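Local coordinates for protein shikimate dehydrogenase (NADP(+)) (Listeria monocytogenes, PDB 3TNL) that probably catalyses the reversible NADPH-linked reduction of 3-dehydroshikimate to shikimate, a step of chorismate biosynthesis, at residues 78-83 with 105-110; 199-202 with 206-209. All blocks are in the same frame, centred on the assembly; numbering follows the deposited sequence.

Contact 1 of 2, residues 78-83 with 105-110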
# COMPACT_ATOMS: atom_id res chain seq x y z
N GLU B 78 13.56 -6.26 8.42
CA GLU B 78 12.20 -6.32 7.88
C GLU B 78 12.09 -6.92 6.48
O GLU B 78 10.99 -7.34 6.08
CB GLU B 78 11.60 -4.90 7.79
CG GLU B 78 11.42 -4.12 9.12
CD GLU B 78 12.70 -3.47 9.63
OE1 GLU B 78 13.62 -3.17 8.84
OE2 GLU B 78 12.77 -3.24 10.87
N LEU B 79 13.19 -7.00 5.75
CA LEU B 79 13.13 -7.35 4.34
C LEU B 79 12.41 -8.65 3.99
O LEU B 79 11.55 -8.64 3.08
CB LEU B 79 14.51 -7.29 3.68
CG LEU B 79 14.57 -7.48 2.18
CD1 LEU B 79 13.83 -6.34 1.45
CD2 LEU B 79 16.05 -7.51 1.75
N LYS B 80 12.80 -9.75 4.62
CA LYS B 80 12.20 -11.05 4.32
C LYS B 80 10.68 -11.00 4.50
O LYS B 80 9.92 -11.40 3.60
CB LYS B 80 12.81 -12.18 5.19
CG LYS B 80 12.28 -13.59 4.86
CD LYS B 80 12.94 -14.71 5.68
CE LYS B 80 12.52 -16.09 5.12
NZ LYS B 80 13.07 -17.26 5.89
N ASP B 81 10.25 -10.50 5.67
CA ASP B 81 8.82 -10.42 5.99
C ASP B 81 8.06 -9.52 5.04
O ASP B 81 6.93 -9.81 4.68
CB ASP B 81 8.62 -9.95 7.44
CG ASP B 81 8.94 -11.01 8.48
OD1 ASP B 81 9.07 -12.20 8.14
OD2 ASP B 81 8.99 -10.60 9.67
N VAL B 82 8.67 -8.41 4.62
CA VAL B 82 8.02 -7.48 3.70
C VAL B 82 7.84 -8.13 2.34
O VAL B 82 6.78 -8.01 1.74
CB VAL B 82 8.76 -6.16 3.64
CG1 VAL B 82 8.25 -5.31 2.50
CG2 VAL B 82 8.58 -5.41 4.97
N VAL B 83 8.87 -8.80 1.83
CA VAL B 83 8.74 -9.45 0.52
C VAL B 83 7.65 -10.54 0.59
O VAL B 83 6.82 -10.64 -0.30
CB VAL B 83 10.07 -9.99 -0.03
CG1 VAL B 83 9.83 -10.68 -1.36
CG2 VAL B 83 11.05 -8.83 -0.24
N HIS B 105 17.73 -10.34 -3.79
CA HIS B 105 17.69 -11.45 -4.72
C HIS B 105 17.39 -12.77 -4.00
O HIS B 105 16.80 -13.65 -4.60
CB HIS B 105 19.01 -11.60 -5.49
CG HIS B 105 20.15 -12.03 -4.62
ND1 HIS B 105 20.91 -11.13 -3.89
CD2 HIS B 105 20.62 -13.26 -4.32
CE1 HIS B 105 21.82 -11.79 -3.21
NE2 HIS B 105 21.66 -13.09 -3.43
N LYS B 106 17.80 -12.90 -2.74
CA LYS B 106 17.55 -14.10 -1.93
C LYS B 106 16.07 -14.48 -1.86
O LYS B 106 15.71 -15.66 -1.72
CB LYS B 106 17.96 -13.86 -0.45
CG LYS B 106 19.41 -13.46 -0.13
CD LYS B 106 19.50 -13.06 1.39
CE LYS B 106 20.72 -12.20 1.76
NZ LYS B 106 22.03 -12.88 1.65
N TYR B 107 15.21 -13.47 -1.96
CA TYR B 107 13.79 -13.62 -1.78
C TYR B 107 12.99 -13.54 -3.06
O TYR B 107 11.75 -13.57 -3.01
CB TYR B 107 13.28 -12.55 -0.78
CG TYR B 107 14.10 -12.54 0.49
CD1 TYR B 107 14.24 -13.70 1.22
CD2 TYR B 107 14.74 -11.38 0.94
CE1 TYR B 107 15.00 -13.72 2.37
CE2 TYR B 107 15.50 -11.40 2.10
CZ TYR B 107 15.63 -12.59 2.79
OH TYR B 107 16.37 -12.66 3.95
N LEU B 108 13.68 -13.43 -4.20
CA LEU B 108 13.04 -13.35 -5.50
C LEU B 108 13.15 -14.67 -6.24
O LEU B 108 13.83 -15.62 -5.77
CB LEU B 108 13.68 -12.23 -6.32
CG LEU B 108 13.76 -10.84 -5.66
CD1 LEU B 108 14.36 -9.80 -6.62
CD2 LEU B 108 12.39 -10.37 -5.14
N ASP B 109 12.50 -14.77 -7.37
CA ASP B 109 12.47 -16.00 -8.14
C ASP B 109 13.32 -15.96 -9.40
O ASP B 109 13.87 -17.01 -9.81
CB ASP B 109 11.02 -16.32 -8.52
CG ASP B 109 10.13 -16.37 -7.31
OD1 ASP B 109 10.48 -17.15 -6.37
OD2 ASP B 109 9.10 -15.67 -7.25
N LYS B 110 13.43 -14.79 -10.03
CA LYS B 110 14.19 -14.62 -11.27
C LYS B 110 14.88 -13.25 -11.27
O LYS B 110 14.44 -12.33 -10.57
CB LYS B 110 13.27 -14.68 -12.49
CG LYS B 110 12.59 -16.02 -12.74
CD LYS B 110 11.83 -16.00 -14.08
CE LYS B 110 11.27 -17.37 -14.41
NZ LYS B 110 12.37 -18.38 -14.60

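Contact 2 of 2, residues 199-202 with 206-209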
# COMPACT_ATOMS: atom_id res chain seq x y z
N GLU B 199 36.58 -7.64 -12.97
CA GLU B 199 36.62 -9.07 -13.26
C GLU B 199 35.35 -9.47 -14.02
O GLU B 199 35.42 -10.19 -15.02
CB GLU B 199 36.79 -9.83 -11.94
CG GLU B 199 37.05 -11.31 -11.99
CD GLU B 199 37.23 -11.88 -10.57
OE1 GLU B 199 37.57 -13.08 -10.45
OE2 GLU B 199 37.05 -11.12 -9.57
N LYS B 200 34.19 -9.01 -13.55
CA LYS B 200 32.91 -9.29 -14.22
C LYS B 200 32.86 -8.77 -15.65
O LYS B 200 32.46 -9.47 -16.58
CB LYS B 200 31.75 -8.66 -13.45
CG LYS B 200 31.42 -9.26 -12.11
CD LYS B 200 30.37 -8.42 -11.42
CE LYS B 200 29.97 -8.94 -10.05
NZ LYS B 200 29.09 -7.94 -9.38
N ILE B 201 33.23 -7.51 -15.84
CA ILE B 201 33.20 -6.96 -17.16
C ILE B 201 34.14 -7.69 -18.13
O ILE B 201 33.76 -8.02 -19.26
CB ILE B 201 33.55 -5.45 -17.11
CG1 ILE B 201 32.43 -4.72 -16.35
CG2 ILE B 201 33.76 -4.90 -18.53
CD1 ILE B 201 32.66 -3.21 -16.08
N ASN B 202 35.37 -7.93 -17.70
CA ASN B 202 36.37 -8.57 -18.59
C ASN B 202 36.06 -10.03 -18.88
O ASN B 202 36.44 -10.53 -19.94
CB ASN B 202 37.78 -8.44 -18.01
CG ASN B 202 38.30 -7.03 -18.09
OD1 ASN B 202 37.89 -6.25 -18.95
ND2 ASN B 202 39.22 -6.68 -17.18
N ASP B 206 32.77 -8.13 -23.86
CA ASP B 206 33.95 -7.83 -24.66
C ASP B 206 34.53 -6.45 -24.31
O ASP B 206 35.46 -5.98 -24.98
CB ASP B 206 33.66 -7.91 -26.16
CG ASP B 206 33.55 -9.36 -26.66
OD1 ASP B 206 34.16 -10.28 -26.06
OD2 ASP B 206 32.89 -9.55 -27.70
N CYS B 207 34.00 -5.81 -23.28
CA CYS B 207 34.51 -4.49 -22.83
C CYS B 207 35.82 -4.70 -22.07
O CYS B 207 35.95 -5.69 -21.33
CB CYS B 207 33.48 -3.84 -21.90
SG CYS B 207 33.92 -2.19 -21.32
N LYS B 208 36.77 -3.79 -22.27
CA LYS B 208 38.08 -3.81 -21.62
C LYS B 208 38.03 -2.84 -20.44
O LYS B 208 37.98 -1.63 -20.62
CB LYS B 208 39.21 -3.44 -22.58
CG LYS B 208 39.26 -4.28 -23.87
CD LYS B 208 39.19 -5.79 -23.60
CE LYS B 208 39.10 -6.58 -24.91
NZ LYS B 208 38.73 -8.01 -24.69
N ALA B 209 38.01 -3.41 -19.25
CA ALA B 209 37.91 -2.66 -18.01
C ALA B 209 39.21 -2.70 -17.23
O ALA B 209 39.94 -3.71 -17.21
CB ALA B 209 36.76 -3.22 -17.17

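Contact 1 of 2, residues 78-83 with 105-110
In the substrate-binding domain, Y107, at the end of a 3-10 turn before strand 110-111, lays its ring against L79, K80 and V83 on helix 79-88. The contact is made of CH-pi and apolar interactions. K80 backs one face of the ring through its backbone: K80 CA lies 4.1 Å from the Y107 ring centroid, only 13° off the ring normal. Over the opposite face sits CB of K106, a neighbour in the turn, and the ring is sandwiched between carbon atoms of two lysines, not their charges. K80 leaves the backbone with CG anti to its N (chi1 -177°) and runs extended at about a right angle across the phenol, K80 CG passing 3.7 Å from Y107 CE1 before the ammonium end leads away. At the ring edge, close to its plane, L79 CD2 reaches Y107 CE2 at 3.9 Å. L79 also packs on N100 and N103, its side chain about 8 Å from that of K101, the inferred proton acceptor. R87, further along the same helix, bonds Y107 O and forms a salt bridge with D109, while D81 and V82 meet the second subunit. Where the Y107 side chain leaves the backbone, V83 packs obliquely, chiefly through CG1, which lies 4.0 Å from Y107 CB and 3.8 Å from Y107 O.

Contact 2 of 2, residues 199-202 with 206-209
The carboxamide of N202 turns its edge, rather than a face, to the backbone of A209 and holds both polar atoms of that residue. A209 N donates to N202 OD1 at 2.9 Å, nearly straight at 170° and arriving within the C=O plane, at a lone pair. N202 ND2 returns a bond to A209 O at 3.1 Å; this oxygen lies close to the amide plane of N202, although the donor is tilted 27° from the carbonyl plane of A209. The paired bonds fix the rotation of the amide and tie the last turn of helix 191-204 to the start of strand 208-213, inside the Rossmann-type beta-alpha-beta unit that begins with strand 180-185. Beside this clamp, I201 sends CG2 anti to its backbone N, which places the methyl 3.5 Å from C207 CB and 3.7 Å from A209 CB. Both I201 and C207 also pack on helix 164-175, while T205 OG1 bonds I201 O and C207 N in the turn between. One approach is unfavourable: N202 OD1 stands 3.1 Å from C207 O, acceptor to acceptor. The two amide bonds probably compensate for it, so an exposed asparagine serves the edge strand much as another strand's backbone would.

The contacts sit in different domains, contact 1 in the substrate-binding domain and contact 2 in the coenzyme-binding Rossmann domain, with centres about 30 Å and nearest atoms about 10 Å apart. Each joins a helix to a segment at or just before an outermost strand of its sheet, and each is only partly buried, with buried residues (L79 and V83; I201 and C207) beside more exposed ones (K80; N202). Their chemistry differs. Residues 78-83 and 105-110 meet through an aromatic ring and carbon atoms, with polar ties from R87; 199-202 and 206-209 are joined by a side-chain amide on backbone, beside an apolar patch from I201. The second subunit touches 78-83 but neither segment of contact 2.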